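PDB 3QSJ: NUDIX hydrolase from Alicyclobacillus acidocaldarius subsp. acidocaldarius, which probably hydrolyses phosphorus-containing anhydrides, as Nudix hydrolases generally do, with a divalent metal ion such as magnesium or manganese as cofactor. Local coordinates for residues A84-A92 / L164-L174; R8-I16 / L75-T83. All blocks are in the same frame, centred on the assembly; numbering follows the deposited sequence. Where two conformers were deposited one is given.

Interaction 1. Residues A84-A92 / L164-L174; sequences AEEIGWLLA and LGEPRLHGAEL. With CA (calcium ion), chain B.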
ATOM      1  N   ALA A  84      -0.392  -6.261   4.143  1.00 16.91           N
ATOM      2  CA  ALA A  84      -0.261  -7.639   4.644  1.00 16.47           C
ATOM      3  C   ALA A  84      -1.656  -8.233   4.738  1.00 18.71           C
ATOM      4  O   ALA A  84      -1.881  -9.396   4.365  1.00 18.45           O
ATOM      5  CB  ALA A  84       0.419  -7.621   6.023  1.00 17.63           C
ATOM      6  N   GLU A  85      -2.608  -7.431   5.215  1.00 16.02           N
ATOM      7  CA  GLU A  85      -3.981  -7.934   5.356  1.00 16.87           C
ATOM      8  C   GLU A  85      -4.572  -8.300   4.012  1.00 19.75           C
ATOM      9  O   GLU A  85      -5.269  -9.289   3.913  1.00 20.57           O
ATOM     10  CB  GLU A  85      -4.888  -6.855   5.981  1.00 18.70           C
ATOM     11  CG  GLU A  85      -4.532  -6.531   7.425  1.00 18.55           C
ATOM     12  CD  GLU A  85      -5.319  -5.357   7.978  1.00 25.31           C
ATOM     13  OE1 GLU A  85      -6.235  -4.878   7.274  1.00 28.32           O
ATOM     14  OE2 GLU A  85      -5.010  -4.900   9.100  1.00 20.79           O
ATOM     15  N   GLU A  86      -4.330  -7.463   2.990  1.00 17.12           N
ATOM     16  CA  GLU A  86      -4.995  -7.622   1.704  1.00 17.36           C
ATOM     17  C   GLU A  86      -4.373  -8.665   0.802  1.00 20.32           C
ATOM     18  O   GLU A  86      -5.112  -9.424   0.164  1.00 20.32           O
ATOM     19  CB  GLU A  86      -5.035  -6.227   1.028  1.00 18.02           C
ATOM     20  CG  GLU A  86      -6.017  -5.306   1.713  1.00 17.50           C
ATOM     21  CD  GLU A  86      -6.100  -3.971   1.012  1.00 25.55           C
ATOM     22  OE1 GLU A  86      -6.223  -3.960  -0.234  1.00 25.37           O
ATOM     23  OE2 GLU A  86      -6.117  -2.944   1.725  1.00 22.31           O
ATOM     24  N   ILE A  87      -3.044  -8.724   0.754  1.00 17.49           N
ATOM     25  CA  ILE A  87      -2.371  -9.639  -0.186  1.00 18.79           C
ATOM     26  C   ILE A  87      -1.453 -10.679   0.440  1.00 22.27           C
ATOM     27  O   ILE A  87      -0.828 -11.455  -0.301  1.00 21.57           O
ATOM     28  CB  ILE A  87      -1.708  -8.846  -1.352  1.00 24.03           C
ATOM     29  CG1 ILE A  87      -0.629  -7.902  -0.796  1.00 27.01           C
ATOM     30  CG2 ILE A  87      -2.790  -8.061  -2.163  1.00 25.33           C
ATOM     31  CD1 ILE A  87       0.809  -8.138  -1.110  1.00 33.88           C
ATOM     32  N   GLY A  88      -1.393 -10.723   1.774  1.00 18.77           N
ATOM     33  CA  GLY A  88      -0.686 -11.814   2.464  1.00 20.47           C
ATOM     34  C   GLY A  88       0.831 -11.761   2.466  1.00 22.32           C
ATOM     35  O   GLY A  88       1.494 -12.798   2.655  1.00 23.12           O
ATOM     36  N   TRP A  89       1.398 -10.597   2.157  1.00 19.91           N
ATOM     37  CA  TRP A  89       2.864 -10.448   2.219  1.00 19.75           C
ATOM     38  C   TRP A  89       3.170  -9.294   3.190  1.00 19.90           C
ATOM     39  O   TRP A  89       2.569  -8.202   3.073  1.00 16.76           O
ATOM     40  CB  TRP A  89       3.482 -10.116   0.839  1.00 19.55           C
ATOM     41  CG  TRP A  89       3.411 -11.278  -0.136  1.00 20.36           C
ATOM     42  CD1 TRP A  89       2.356 -11.607  -0.935  1.00 23.60           C
ATOM     43  CD2 TRP A  89       4.450 -12.221  -0.443  1.00 20.88           C
ATOM     44  NE1 TRP A  89       2.626 -12.764  -1.634  1.00 24.48           N
ATOM     45  CE2 TRP A  89       3.903 -13.167  -1.347  1.00 25.43           C
ATOM     46  CE3 TRP A  89       5.748 -12.432   0.051  1.00 24.22           C
ATOM     47  CZ2 TRP A  89       4.649 -14.249  -1.846  1.00 26.39           C
ATOM     48  CZ3 TRP A  89       6.499 -13.461  -0.484  1.00 26.24           C
ATOM     49  CH2 TRP A  89       5.963 -14.333  -1.445  1.00 27.47           C
ATOM     50  N   LEU A  90       4.164  -9.508   4.061  1.00 17.70           N
ATOM     51  CA  LEU A  90       4.675  -8.442   4.931  1.00 19.79           C
ATOM     52  C   LEU A  90       5.894  -7.963   4.290  1.00 22.40           C
ATOM     53  O   LEU A  90       6.886  -8.718   4.180  1.00 21.31           O
ATOM     54  CB  LEU A  90       5.059  -8.923   6.344  1.00 21.44           C
ATOM     55  CG  LEU A  90       4.001  -8.860   7.397  1.00 24.12           C
ATOM     56  CD1 LEU A  90       4.411  -9.657   8.644  1.00 24.60           C
ATOM     57  CD2 LEU A  90       3.641  -7.420   7.750  1.00 19.63           C
ATOM     58  N   LEU A  91       5.859  -6.716   3.841  0.52 17.51           N
ATOM     59  CA  LEU A  91       6.983  -6.074   3.178  0.52 16.38           C
ATOM     60  C   LEU A  91       7.856  -5.359   4.168  0.52 19.14           C
ATOM     61  O   LEU A  91       7.376  -4.898   5.217  0.52 17.84           O
ATOM     62  CB  LEU A  91       6.490  -5.033   2.162  0.52 17.27           C
ATOM     63  CG  LEU A  91       6.050  -5.599   0.804  0.52 22.35           C
ATOM     64  CD1 LEU A  91       4.936  -6.521   0.950  0.52 20.59           C
ATOM     65  CD2 LEU A  91       5.620  -4.542  -0.056  0.52 23.85           C
ATOM     66  N   ALA A  92       9.149  -5.220   3.794  1.00 16.24           N
ATOM     67  CA  ALA A  92      10.119  -4.401   4.574  1.00 15.44           C
ATOM     68  C   ALA A  92      10.227  -4.793   6.045  1.00 19.69           C
ATOM     69  O   ALA A  92      10.477  -3.945   6.884  1.00 22.08           O
ATOM     70  CB  ALA A  92       9.740  -2.904   4.467  1.00 15.44           C
ATOM     71  N   LEU A 164       8.774 -10.652  -4.286  0.54 20.33           N
ATOM     72  CA  LEU A 164       7.447 -11.182  -3.994  0.54 19.45           C
ATOM     73  C   LEU A 164       6.928 -12.130  -5.049  0.54 23.78           C
ATOM     74  O   LEU A 164       7.183 -11.973  -6.244  0.54 23.86           O
ATOM     75  CB  LEU A 164       6.417 -10.026  -3.814  0.54 18.42           C
ATOM     76  CG  LEU A 164       6.748  -8.917  -2.814  0.54 25.26           C
ATOM     77  CD1 LEU A 164       5.647  -7.870  -2.783  0.54 26.25           C
ATOM     78  CD2 LEU A 164       6.981  -9.454  -1.390  0.54 26.06           C
ATOM     79  N   GLY A 165       6.175 -13.099  -4.583  1.00 21.35           N
ATOM     80  CA  GLY A 165       5.452 -14.015  -5.446  1.00 22.65           C
ATOM     81  C   GLY A 165       4.097 -13.374  -5.717  1.00 24.79           C
ATOM     82  O   GLY A 165       3.948 -12.139  -5.791  1.00 24.01           O
ATOM     83  N   GLU A 166       3.086 -14.212  -5.822  1.00 22.22           N
ATOM     84  CA  GLU A 166       1.732 -13.740  -6.142  1.00 22.52           C
ATOM     85  C   GLU A 166       0.955 -13.241  -4.910  1.00 22.18           C
ATOM     86  O   GLU A 166       1.081 -13.823  -3.823  1.00 20.73           O
ATOM     87  CB  GLU A 166       0.934 -14.852  -6.880  1.00 24.82           C
ATOM     88  CG  GLU A 166       1.622 -15.277  -8.179  1.00 31.04           C
ATOM     89  CD  GLU A 166       1.804 -14.170  -9.207  1.00 31.01           C
ATOM     90  OE1 GLU A 166       1.010 -13.205  -9.207  1.00 30.12           O
ATOM     91  OE2 GLU A 166       2.735 -14.277 -10.034  1.00 37.79           O
ATOM     92  N   PRO A 167       0.101 -12.205  -5.095  1.00 19.78           N
ATOM     93  CA  PRO A 167      -0.746 -11.735  -3.956  1.00 18.02           C
ATOM     94  C   PRO A 167      -1.760 -12.836  -3.640  1.00 21.03           C
ATOM     95  O   PRO A 167      -2.110 -13.657  -4.511  1.00 22.37           O
ATOM     96  CB  PRO A 167      -1.478 -10.497  -4.547  1.00 18.95           C
ATOM     97  CG  PRO A 167      -1.486 -10.706  -6.002  1.00 24.43           C
ATOM     98  CD  PRO A 167      -0.184 -11.453  -6.330  1.00 21.10           C
ATOM     99  N   ARG A 168      -2.165 -12.927  -2.382  1.00 18.90           N
ATOM    100  CA  ARG A 168      -3.110 -13.947  -1.953  1.00 20.23           C
ATOM    101  C   ARG A 168      -4.177 -13.217  -1.173  1.00 22.57           C
ATOM    102  O   ARG A 168      -3.866 -12.521  -0.197  1.00 21.98           O
ATOM    103  CB  ARG A 168      -2.450 -14.973  -1.074  1.00 23.55           C
ATOM    104  CG  ARG A 168      -3.327 -16.236  -0.916  1.00 36.15           C
ATOM    105  CD  ARG A 168      -2.820 -17.242   0.124  1.00 34.92           C
ATOM    106  NE  ARG A 168      -2.661 -16.582   1.418  1.00 31.98           N
ATOM    107  CZ  ARG A 168      -1.546 -16.576   2.137  1.00 48.32           C
ATOM    108  NH1 ARG A 168      -0.497 -17.303   1.759  1.00 45.09           N
ATOM    109  NH2 ARG A 168      -1.493 -15.910   3.273  1.00 32.21           N
ATOM    110  N   LEU A 169      -5.431 -13.458  -1.556  1.00 20.78           N
ATOM    111  CA  LEU A 169      -6.560 -12.832  -0.901  1.00 21.12           C
ATOM    112  C   LEU A 169      -6.995 -13.616   0.321  1.00 24.93           C
ATOM    113  O   LEU A 169      -6.845 -14.838   0.364  1.00 26.21           O
ATOM    114  CB  LEU A 169      -7.754 -12.729  -1.900  1.00 21.69           C
ATOM    115  CG  LEU A 169      -7.489 -11.930  -3.183  1.00 26.04           C
ATOM    116  CD1 LEU A 169      -8.766 -11.933  -4.079  1.00 27.25           C
ATOM    117  CD2 LEU A 169      -7.100 -10.497  -2.822  1.00 26.14           C
ATOM    118  N   HIS A 170      -7.637 -12.901   1.270  1.00 21.14           N
ATOM    119  CA  HIS A 170      -8.295 -13.452   2.447  1.00 21.68           C
ATOM    120  C   HIS A 170      -9.681 -12.849   2.448  1.00 27.15           C
ATOM    121  O   HIS A 170      -9.812 -11.623   2.319  1.00 26.39           O
ATOM    122  CB  HIS A 170      -7.602 -13.047   3.758  1.00 20.47           C
ATOM    123  CG  HIS A 170      -8.418 -13.469   4.955  1.00 23.79           C
ATOM    124  ND1 HIS A 170      -8.433 -14.788   5.385  1.00 26.40           N
ATOM    125  CD2 HIS A 170      -9.328 -12.764   5.682  1.00 27.10           C
ATOM    126  CE1 HIS A 170      -9.318 -14.842   6.370  1.00 27.39           C
ATOM    127  NE2 HIS A 170      -9.909 -13.662   6.570  1.00 27.59           N
ATOM    128  N   GLY A 171     -10.703 -13.663   2.639  1.00 27.33           N
ATOM    129  CA  GLY A 171     -12.044 -13.100   2.722  1.00 28.30           C
ATOM    130  C   GLY A 171     -12.598 -12.622   1.397  1.00 32.39           C
ATOM    131  O   GLY A 171     -11.977 -12.830   0.348  1.00 32.14           O
ATOM    132  N   ALA A 172     -13.722 -11.906   1.469  1.00 30.76           N
ATOM    133  CA  ALA A 172     -14.544 -11.479   0.326  1.00 30.88           C
ATOM    134  C   ALA A 172     -14.482 -10.006  -0.072  1.00 33.18           C
ATOM    135  O   ALA A 172     -15.070  -9.652  -1.090  1.00 32.29           O
ATOM    136  CB  ALA A 172     -16.000 -11.896   0.571  1.00 33.71           C
ATOM    137  N   GLU A 173     -13.740  -9.160   0.671  1.00 28.65           N
ATOM    138  CA  GLU A 173     -13.682  -7.733   0.365  1.00 27.48           C
ATOM    139  C   GLU A 173     -13.132  -7.382  -0.994  1.00 28.21           C
ATOM    140  O   GLU A 173     -13.671  -6.481  -1.649  1.00 26.65           O
ATOM    141  CB  GLU A 173     -12.957  -6.983   1.473  1.00 29.64           C
ATOM    142  CG  GLU A 173     -13.990  -6.651   2.544  1.00 46.25           C
ATOM    143  CD  GLU A 173     -13.553  -6.572   3.988  1.00 64.97           C
ATOM    144  OE1 GLU A 173     -14.258  -7.159   4.839  1.00 65.31           O
ATOM    145  OE2 GLU A 173     -12.560  -5.869   4.277  1.00 57.20           O
ATOM    146  N   LEU A 174     -12.091  -8.137  -1.439  1.00 21.44           N
ATOM    147  CA  LEU A 174     -11.475  -7.905  -2.756  1.00 21.23           C
ATOM    148  C   LEU A 174     -11.816  -9.094  -3.639  1.00 24.99           C
ATOM    149  O   LEU A 174     -11.831 -10.203  -3.140  1.00 28.65           O
ATOM    150  CB  LEU A 174      -9.922  -7.792  -2.595  1.00 19.77           C
ATOM    151  CG  LEU A 174      -9.460  -6.674  -1.682  1.00 20.08           C
ATOM    152  CD1 LEU A 174      -7.961  -6.694  -1.485  1.00 20.50           C
ATOM    153  CD2 LEU A 174      -9.974  -5.307  -2.196  1.00 20.63           C
TER
HETATM  154 CA    CA B 230      -7.537  -2.234   3.318  1.00 19.08          CA
HETATM  155  O   HOH W   1      -8.055  -8.950   3.506  1.00 22.51           O
HETATM  156  O   HOH W   2      -7.367  -4.313   4.664  1.00 25.92           O
HETATM  157  O   HOH W   3      -7.694 -10.031   0.740  1.00 21.11           O
HETATM  158  O   HOH W   4      -9.218  -1.338   4.654  1.00 28.03           O
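The indole NE1 of Trp-89 donates to the carbonyl O of Glu-166 at 2.9 Å. The bond is nearly straight (162°). The acceptor lies in the ring plane, while NE1 sits well above the carbonyl plane of Glu-166. Gly-165 N stands above the ring, offset toward its rim, 3.3 Å from CZ2. Leu-164 CD2, in one of two conformers, approaches CE3. Trp-89 CG is anti to the carbonyl carbon (chi1 -69°), and this places NE1 beside Glu-166 O. With an alanine in its place, Glu-166 O would probably lose this indole donor, and a gap would open beside Gly-165 and Leu-164. Two residues earlier, Ile-87 O accepts from Arg-168 N at 2.9 Å, and Ile-87 CB packs on Pro-167 CB at 3.6 Å. Ile-87 and Gly-88 close the Nudix box, whose REXXEEXG signature runs from Arg-81 to Gly-88. Gly-88 ends the helix with a positive phi of 76°. Nearby, Arg-168 NH2 hydrogen-bonds Gln-110 OE1 and Leu-105 O. Water 3 takes a bond from His-170 N and donates to Glu-86 O. Glu-86 OE2 binds calcium at 2.2 Å, beside Glu-82 and Gly-46. Leu-174 CD1 touches the other carboxylate oxygen, OE1, at 3.5 Å, the two side chains crossing at about a right angle.

Interaction 2. Residues R8-I16 / L75-T83; sequences RKAATLVVI and LAVTALRET. With CA (calcium ion), chain B.
Ala-11 and Leu-13 of the strand hold Ala-79 of the helix between them. The apolar contacts are made by small side chains: Ala-79 CB is 3.9 Å from Ala-11 CB and 4.0 Å from Leu-13 CB. Alanines on both sides let the segment axes approach to 6.5 Å, at an angle of 63°. Thr-78 CG2 adds to the packing on Ala-11 CB. At the other end, Leu-13 CD2 meets Leu-80 CD2 at 3.8 Å. Leu-13 CG stands opposite the backbone N (chi1 -166°), and this carries CD2 to Leu-80 and Thr-83.

Other contacts set carbon against oxygen. Ala-11 CB lies only 3.1 Å from Leu-75 O, a tight fit. Leu-75 CD2 touches Ala-10 O, and Leu-13 CB rests on Thr-83 OG1. That hydroxyl is fixed, since it donates to Ala-79 O at 2.8 Å, while Thr-83 N reaches the same oxygen from the opposite face of its plane.

Glu-82 and Arg-81 of the helix carry the charges. Glu-82 OE1 binds calcium at 2.4 Å, and OE2 forms a salt bridge with Arg-81 NH1 at 2.9 Å. Arg-81 NH1 also pairs with Glu-85. Asp-53 pairs with Arg-81 NE and is hydrogen-bonded to Thr-78 OG1. A metal-binding helix seated on a mixed beta-sheet is the hallmark of the Nudix fold.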
ATOM      1  N   ARG A   8     -10.831  11.155   7.141  1.00 16.64           N
ATOM      2  CA  ARG A   8     -10.193   9.993   7.756  1.00 18.63           C
ATOM      3  C   ARG A   8      -8.739   9.803   7.330  1.00 20.43           C
ATOM      4  O   ARG A   8      -8.473   9.684   6.146  1.00 19.06           O
ATOM      5  CB  ARG A   8     -11.036   8.744   7.471  1.00 23.83           C
ATOM      6  CG  ARG A   8     -10.581   7.500   8.248  1.00 40.15           C
ATOM      7  CD  ARG A   8     -11.552   7.148   9.361  1.00 55.80           C
ATOM      8  NE  ARG A   8     -11.018   6.135  10.277  1.00 58.64           N
ATOM      9  CZ  ARG A   8     -11.419   4.866  10.316  1.00 78.70           C
ATOM     10  NH1 ARG A   8     -10.882   4.021  11.186  1.00 74.78           N
ATOM     11  NH2 ARG A   8     -12.339   4.426   9.465  1.00 59.61           N
ATOM     12  N   LYS A   9      -7.789   9.819   8.289  1.00 18.24           N
ATOM     13  CA  LYS A   9      -6.385   9.530   7.952  1.00 16.68           C
ATOM     14  C   LYS A   9      -6.252   8.077   7.424  1.00 19.48           C
ATOM     15  O   LYS A   9      -6.801   7.125   8.023  1.00 19.01           O
ATOM     16  CB  LYS A   9      -5.477   9.696   9.173  1.00 18.77           C
ATOM     17  CG  LYS A   9      -5.267  11.199   9.523  1.00 19.46           C
ATOM     18  CD  LYS A   9      -4.227  11.823   8.620  1.00 19.77           C
ATOM     19  CE  LYS A   9      -3.960  13.270   9.067  1.00 28.53           C
ATOM     20  NZ  LYS A   9      -3.730  13.357  10.541  1.00 24.24           N
ATOM     21  N   ALA A  10      -5.539   7.917   6.307  1.00 16.38           N
ATOM     22  CA  ALA A  10      -5.330   6.617   5.653  1.00 16.04           C
ATOM     23  C   ALA A  10      -3.988   6.599   4.969  1.00 18.30           C
ATOM     24  O   ALA A  10      -3.313   7.647   4.854  1.00 15.91           O
ATOM     25  CB  ALA A  10      -6.424   6.422   4.588  1.00 16.98           C
ATOM     26  N   ALA A  11      -3.608   5.403   4.489  1.00 16.74           N
ATOM     27  CA  ALA A  11      -2.357   5.269   3.729  1.00 14.97           C
ATOM     28  C   ALA A  11      -2.478   4.142   2.798  1.00 15.26           C
ATOM     29  O   ALA A  11      -3.254   3.182   3.010  1.00 17.30           O
ATOM     30  CB  ALA A  11      -1.165   5.026   4.654  1.00 16.51           C
ATOM     31  N   THR A  12      -1.721   4.261   1.722  1.00 13.95           N
ATOM     32  CA  THR A  12      -1.734   3.315   0.623  1.00 13.68           C
ATOM     33  C   THR A  12      -0.309   2.960   0.233  1.00 16.64           C
ATOM     34  O   THR A  12       0.547   3.843   0.172  1.00 16.32           O
ATOM     35  CB  THR A  12      -2.488   3.958  -0.560  1.00 19.70           C
ATOM     36  OG1 THR A  12      -3.829   4.215  -0.137  1.00 23.48           O
ATOM     37  CG2 THR A  12      -2.598   3.000  -1.718  1.00 23.12           C
ATOM     38  N   LEU A  13      -0.110   1.694  -0.163  1.00 14.70           N
ATOM     39  CA  LEU A  13       1.216   1.213  -0.566  1.00 13.31           C
ATOM     40  C   LEU A  13       1.203   0.843  -2.019  1.00 16.11           C
ATOM     41  O   LEU A  13       0.400   0.018  -2.475  1.00 15.56           O
ATOM     42  CB  LEU A  13       1.667  -0.006   0.266  1.00 12.02           C
ATOM     43  CG  LEU A  13       3.161  -0.345   0.144  1.00 17.41           C
ATOM     44  CD1 LEU A  13       4.020   0.865   0.552  1.00 15.53           C
ATOM     45  CD2 LEU A  13       3.474  -1.615   0.991  1.00 17.63           C
ATOM     46  N   VAL A  14       2.176   1.409  -2.763  1.00 12.94           N
ATOM     47  CA  VAL A  14       2.307   1.190  -4.195  1.00 12.97           C
ATOM     48  C   VAL A  14       3.523   0.287  -4.288  1.00 16.30           C
ATOM     49  O   VAL A  14       4.668   0.760  -4.104  1.00 15.31           O
ATOM     50  CB  VAL A  14       2.503   2.534  -4.938  1.00 14.95           C
ATOM     51  CG1 VAL A  14       2.592   2.311  -6.462  1.00 16.18           C
ATOM     52  CG2 VAL A  14       1.372   3.520  -4.597  1.00 14.96           C
ATOM     53  N   VAL A  15       3.278  -1.000  -4.538  1.00 15.37           N
ATOM     54  CA  VAL A  15       4.367  -2.005  -4.577  1.00 15.81           C
ATOM     55  C   VAL A  15       4.678  -2.261  -6.037  1.00 17.60           C
ATOM     56  O   VAL A  15       3.812  -2.719  -6.799  1.00 16.49           O
ATOM     57  CB  VAL A  15       3.939  -3.305  -3.843  1.00 18.45           C
ATOM     58  CG1 VAL A  15       5.116  -4.286  -3.754  1.00 17.37           C
ATOM     59  CG2 VAL A  15       3.384  -2.995  -2.439  1.00 18.06           C
ATOM     60  N   ILE A  16       5.912  -2.004  -6.425  1.00 15.03           N
ATOM     61  CA  ILE A  16       6.316  -2.152  -7.831  1.00 13.62           C
ATOM     62  C   ILE A  16       7.474  -3.077  -8.110  1.00 18.43           C
ATOM     63  O   ILE A  16       8.207  -3.461  -7.208  1.00 17.39           O
ATOM     64  CB  ILE A  16       6.711  -0.746  -8.392  1.00 15.49           C
ATOM     65  CG1 ILE A  16       8.027  -0.198  -7.728  1.00 15.44           C
ATOM     66  CG2 ILE A  16       5.539   0.230  -8.335  1.00 15.96           C
ATOM     67  CD1 ILE A  16       8.570   1.152  -8.408  1.00 19.49           C
ATOM     68  N   LEU A  75       2.086   6.413   9.306  1.00 14.85           N
ATOM     69  CA  LEU A  75       1.288   6.142   8.080  1.00 14.67           C
ATOM     70  C   LEU A  75       1.971   5.113   7.152  1.00 16.32           C
ATOM     71  O   LEU A  75       1.277   4.326   6.499  1.00 16.62           O
ATOM     72  CB  LEU A  75       0.938   7.489   7.372  1.00 15.32           C
ATOM     73  CG  LEU A  75      -0.149   8.207   8.197  1.00 18.16           C
ATOM     74  CD1 LEU A  75      -0.338   9.618   7.756  1.00 19.85           C
ATOM     75  CD2 LEU A  75      -1.502   7.483   8.062  1.00 16.29           C
ATOM     76  N   ALA A  76       3.321   5.061   7.159  1.00 14.61           N
ATOM     77  CA  ALA A  76       4.077   4.037   6.396  1.00 15.06           C
ATOM     78  C   ALA A  76       3.696   2.676   6.948  1.00 17.16           C
ATOM     79  O   ALA A  76       3.397   1.757   6.182  1.00 17.40           O
ATOM     80  CB  ALA A  76       5.590   4.232   6.517  1.00 14.62           C
ATOM     81  N   VAL A  77       3.620   2.582   8.261  1.00 15.52           N
ATOM     82  CA  VAL A  77       3.170   1.367   8.934  1.00 14.97           C
ATOM     83  C   VAL A  77       1.731   1.020   8.553  1.00 16.44           C
ATOM     84  O   VAL A  77       1.446  -0.149   8.229  1.00 15.71           O
ATOM     85  CB  VAL A  77       3.401   1.446  10.472  1.00 18.14           C
ATOM     86  CG1 VAL A  77       2.716   0.263  11.158  1.00 19.02           C
ATOM     87  CG2 VAL A  77       4.922   1.397  10.770  1.00 16.86           C
ATOM     88  N   THR A  78       0.834   2.019   8.543  1.00 15.65           N
ATOM     89  CA  THR A  78      -0.572   1.790   8.149  1.00 15.35           C
ATOM     90  C   THR A  78      -0.552   1.121   6.785  1.00 15.65           C
ATOM     91  O   THR A  78      -1.211   0.135   6.575  1.00 16.46           O
ATOM     92  CB  THR A  78      -1.354   3.139   8.096  1.00 15.63           C
ATOM     93  OG1 THR A  78      -1.334   3.729   9.403  1.00 16.93           O
ATOM     94  CG2 THR A  78      -2.787   2.957   7.497  1.00 14.65           C
ATOM     95  N   ALA A  79       0.212   1.672   5.856  1.00 15.15           N
ATOM     96  CA  ALA A  79       0.276   1.135   4.492  1.00 16.30           C
ATOM     97  C   ALA A  79       0.785  -0.313   4.443  1.00 18.89           C
ATOM     98  O   ALA A  79       0.189  -1.159   3.760  1.00 17.75           O
ATOM     99  CB  ALA A  79       1.125   2.047   3.620  1.00 16.13           C
ATOM    100  N   LEU A  80       1.840  -0.593   5.201  1.00 16.02           N
ATOM    101  CA  LEU A  80       2.456  -1.936   5.257  1.00 15.19           C
ATOM    102  C   LEU A  80       1.476  -2.914   5.902  1.00 17.86           C
ATOM    103  O   LEU A  80       1.341  -4.056   5.435  1.00 15.46           O
ATOM    104  CB  LEU A  80       3.754  -1.847   6.053  1.00 13.96           C
ATOM    105  CG  LEU A  80       4.890  -1.193   5.258  1.00 15.45           C
ATOM    106  CD1 LEU A  80       5.955  -0.633   6.219  1.00 17.34           C
ATOM    107  CD2 LEU A  80       5.437  -2.163   4.198  1.00 16.43           C
ATOM    108  N   ARG A  81       0.817  -2.498   6.958  1.00 14.34           N
ATOM    109  CA  ARG A  81      -0.130  -3.394   7.634  1.00 14.64           C
ATOM    110  C   ARG A  81      -1.312  -3.778   6.713  1.00 18.78           C
ATOM    111  O   ARG A  81      -1.713  -4.938   6.688  1.00 18.66           O
ATOM    112  CB  ARG A  81      -0.683  -2.744   8.932  1.00 16.83           C
ATOM    113  CG  ARG A  81      -1.834  -3.594   9.590  1.00 17.36           C
ATOM    114  CD  ARG A  81      -2.431  -2.946  10.867  1.00 17.72           C
ATOM    115  NE  ARG A  81      -2.799  -1.536  10.637  1.00 16.21           N
ATOM    116  CZ  ARG A  81      -3.841  -1.118   9.925  1.00 25.67           C
ATOM    117  NH1 ARG A  81      -4.686  -2.003   9.368  1.00 17.66           N
ATOM    118  NH2 ARG A  81      -4.060   0.188   9.764  1.00 21.75           N
ATOM    119  N   GLU A  82      -1.906  -2.775   6.056  1.00 15.11           N
ATOM    120  CA  GLU A  82      -3.081  -2.934   5.183  1.00 16.13           C
ATOM    121  C   GLU A  82      -2.699  -3.839   4.009  1.00 18.07           C
ATOM    122  O   GLU A  82      -3.477  -4.719   3.613  1.00 16.99           O
ATOM    123  CB  GLU A  82      -3.528  -1.556   4.687  1.00 17.65           C
ATOM    124  CG  GLU A  82      -4.215  -0.728   5.769  1.00 18.03           C
ATOM    125  CD  GLU A  82      -5.641  -1.140   6.132  1.00 26.02           C
ATOM    126  OE1 GLU A  82      -6.310  -1.771   5.280  1.00 22.88           O
ATOM    127  OE2 GLU A  82      -6.128  -0.742   7.217  1.00 24.76           O
ATOM    128  N   THR A  83      -1.445  -3.703   3.520  1.00 16.25           N
ATOM    129  CA  THR A  83      -0.954  -4.543   2.442  1.00 15.49           C
ATOM    130  C   THR A  83      -0.882  -6.021   2.908  1.00 16.50           C
ATOM    131  O   THR A  83      -1.268  -6.925   2.160  1.00 17.32           O
ATOM    132  CB  THR A  83       0.417  -4.033   1.944  1.00 18.23           C
ATOM    133  OG1 THR A  83       0.225  -2.697   1.433  1.00 16.16           O
ATOM    134  CG2 THR A  83       0.977  -4.908   0.833  1.00 16.94           C
TER
HETATM  135 CA    CA B 230      -7.537  -2.234   3.318  1.00 19.08          CA
HETATM  136  O   HOH W   4      -9.218  -1.338   4.654  1.00 28.03           O
HETATM  137  O   HOH W   2      -7.367  -4.313   4.664  1.00 25.92           O

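In the fold
Both interactions use helix 72-87, and their centres lie 13 Å apart. Along the chain they come in series. Interaction 2 seats the body of the helix on strand 7-18 of the mixed sheet, near the centre of the chain. Interaction 1 fixes the helix end and the following turn to the loop between strands 151-160 and 174-181. The two touch directly: Leu-91 packs on Leu-80, Leu-13 and Val-15, and Leu-164 on Val-15. They also share the calcium ion with two of its waters. Interaction 2 supplies Glu-82 and interaction 1 supplies Glu-86, while Gly-46 of strand 42-48 adds a third protein ligand. The metal site thus rests on a helix held at two places.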